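Local structure of uncharacterized protein (Parabacteroides merdae, 4MXN) at residues I113-I119 and I161-Q167. The protein is probably a glycosyl hydrolase of family 28, with a right-handed parallel beta-helix fold as in pectin-degrading relatives, but its substrate is not established. Residues are numbered along the deposited sequence; the frame is centred on the assembly and turned at random.
Sequences IGGKGII and IEQVTLQ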
# COMPACT_ATOMS: atom_id res chain seq x y z
N ILE A 113 5.20 -7.37 0.67
CA ILE A 113 5.61 -6.08 1.24
C ILE A 113 6.00 -6.38 2.68
O ILE A 113 5.20 -6.97 3.41
CB ILE A 113 4.55 -4.95 1.14
CG1 ILE A 113 4.17 -4.64 -0.34
CG2 ILE A 113 5.05 -3.67 1.85
CD1 ILE A 113 2.91 -3.88 -0.48
N GLY A 114 7.20 -6.00 3.06
CA GLY A 114 7.71 -6.22 4.41
C GLY A 114 8.66 -5.14 4.87
O GLY A 114 8.87 -4.15 4.16
N GLY A 115 9.23 -5.36 6.05
CA GLY A 115 10.16 -4.41 6.67
C GLY A 115 9.48 -3.55 7.71
O GLY A 115 8.27 -3.32 7.64
N LYS A 116 10.24 -3.05 8.69
CA LYS A 116 9.67 -2.26 9.79
C LYS A 116 9.57 -0.76 9.47
O LYS A 116 9.24 0.03 10.35
CB LYS A 116 10.48 -2.47 11.07
CG LYS A 116 10.26 -3.84 11.70
CD LYS A 116 11.13 -3.98 12.93
CE LYS A 116 11.18 -5.40 13.42
NZ LYS A 116 11.98 -5.50 14.66
N GLY A 117 9.80 -0.40 8.20
CA GLY A 117 9.72 0.97 7.72
C GLY A 117 8.28 1.46 7.60
O GLY A 117 7.35 0.77 8.02
N ILE A 118 8.11 2.64 6.98
CA ILE A 118 6.82 3.32 6.87
C ILE A 118 6.48 3.60 5.40
O ILE A 118 7.37 3.89 4.60
CB ILE A 118 6.89 4.68 7.69
CG1 ILE A 118 7.13 4.44 9.20
CG2 ILE A 118 5.66 5.61 7.45
CD1 ILE A 118 7.68 5.70 10.00
N ILE A 119 5.18 3.50 5.08
CA ILE A 119 4.58 3.97 3.83
C ILE A 119 3.72 5.16 4.25
O ILE A 119 2.77 4.98 5.03
CB ILE A 119 3.80 2.91 3.01
CG1 ILE A 119 4.62 1.62 2.83
CG2 ILE A 119 3.38 3.51 1.65
CD1 ILE A 119 3.86 0.41 2.07
N ILE A 161 2.03 -9.66 3.40
CA ILE A 161 2.21 -8.29 3.90
C ILE A 161 2.62 -8.42 5.35
O ILE A 161 1.94 -9.10 6.11
CB ILE A 161 0.94 -7.39 3.74
CG1 ILE A 161 0.32 -7.44 2.31
CG2 ILE A 161 1.19 -5.93 4.22
CD1 ILE A 161 1.16 -6.92 1.14
N GLU A 162 3.73 -7.77 5.76
CA GLU A 162 4.15 -7.83 7.16
C GLU A 162 4.95 -6.61 7.61
O GLU A 162 5.55 -5.92 6.79
CB GLU A 162 4.98 -9.11 7.43
CG GLU A 162 6.29 -9.23 6.66
CD GLU A 162 7.20 -10.37 7.09
OE1 GLU A 162 6.81 -11.17 7.98
OE2 GLU A 162 8.31 -10.46 6.53
N GLN A 163 4.94 -6.37 8.94
CA GLN A 163 5.77 -5.45 9.74
C GLN A 163 5.63 -3.96 9.44
O GLN A 163 5.95 -3.15 10.32
CB GLN A 163 7.27 -5.79 9.58
CG GLN A 163 7.67 -7.24 9.85
CD GLN A 163 9.09 -7.45 9.39
OE1 GLN A 163 9.40 -7.42 8.19
NE2 GLN A 163 9.99 -7.63 10.35
N VAL A 164 5.29 -3.60 8.19
CA VAL A 164 5.25 -2.19 7.77
C VAL A 164 4.26 -1.33 8.59
O VAL A 164 3.28 -1.83 9.12
CB VAL A 164 4.96 -2.02 6.25
CG1 VAL A 164 6.14 -2.50 5.40
CG2 VAL A 164 3.66 -2.71 5.82
N THR A 165 4.56 -0.04 8.68
CA THR A 165 3.67 0.96 9.27
C THR A 165 3.03 1.67 8.08
O THR A 165 3.74 2.21 7.23
CB THR A 165 4.42 1.88 10.26
OG1 THR A 165 4.73 1.12 11.45
CG2 THR A 165 3.58 3.09 10.65
N LEU A 166 1.70 1.63 8.01
CA LEU A 166 0.92 2.27 6.95
C LEU A 166 0.39 3.54 7.56
O LEU A 166 -0.41 3.50 8.50
CB LEU A 166 -0.20 1.31 6.46
CG LEU A 166 0.32 -0.01 5.86
CD1 LEU A 166 -0.82 -0.90 5.45
CD2 LEU A 166 1.25 0.27 4.67
N GLN A 167 0.90 4.68 7.10
CA GLN A 167 0.58 5.94 7.74
C GLN A 167 -0.08 6.95 6.83
O GLN A 167 0.41 7.26 5.74
CB GLN A 167 1.88 6.52 8.30
CG GLN A 167 1.78 7.90 8.97
CD GLN A 167 3.11 8.28 9.56
OE1 GLN A 167 3.55 7.71 10.56
NE2 GLN A 167 3.80 9.18 8.92
O HOH W 1 6.64 -0.66 11.19
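Q163 reaches across to the backbone of G115 where two neighbouring coils of a parallel beta-helix, the fold of family 28 glycosyl hydrolases, turn a corner together. Both segments pass from one strand through a bend into the next, and the register slips by one residue between the two parallel ladders, I113 with I161 before the corner and I118 with T165 after it.

From Q163 CB, which sits 3.3 Å from G115 O, the side chain runs outward with CG anti to the carbonyl carbon (chi1 -53°), and its extended course carries the amide alongside the bend at G115 and K116. There Q163 OE1 accepts a hydrogen bond from G115 N at 3.0 Å, the donor standing 39° out of the carbonyl plane, and R77 adds a weak hydrogen bond to the same oxygen. Q163 NE2 lies 4.0 Å from K116 CE, beside the aliphatic part of that lysine.

Beyond the bend the backbones are zipped up: G117 O takes T165 N, T165 O takes I119 N, and I119 O takes Q167 N. Inside the coil, aliphatic side chains lie side by side, pointing the same way, I113 CD1 against I161 CD1 and I119 CD1 against L166 CD2 (3.7 Å), with I151 and M153 also in this core. On the other face I118 CG1 lies beside T165 CB. A water bridges the corner, donating to K116 O and Q163 O and accepting from T165 OG1 at 2.6 Å.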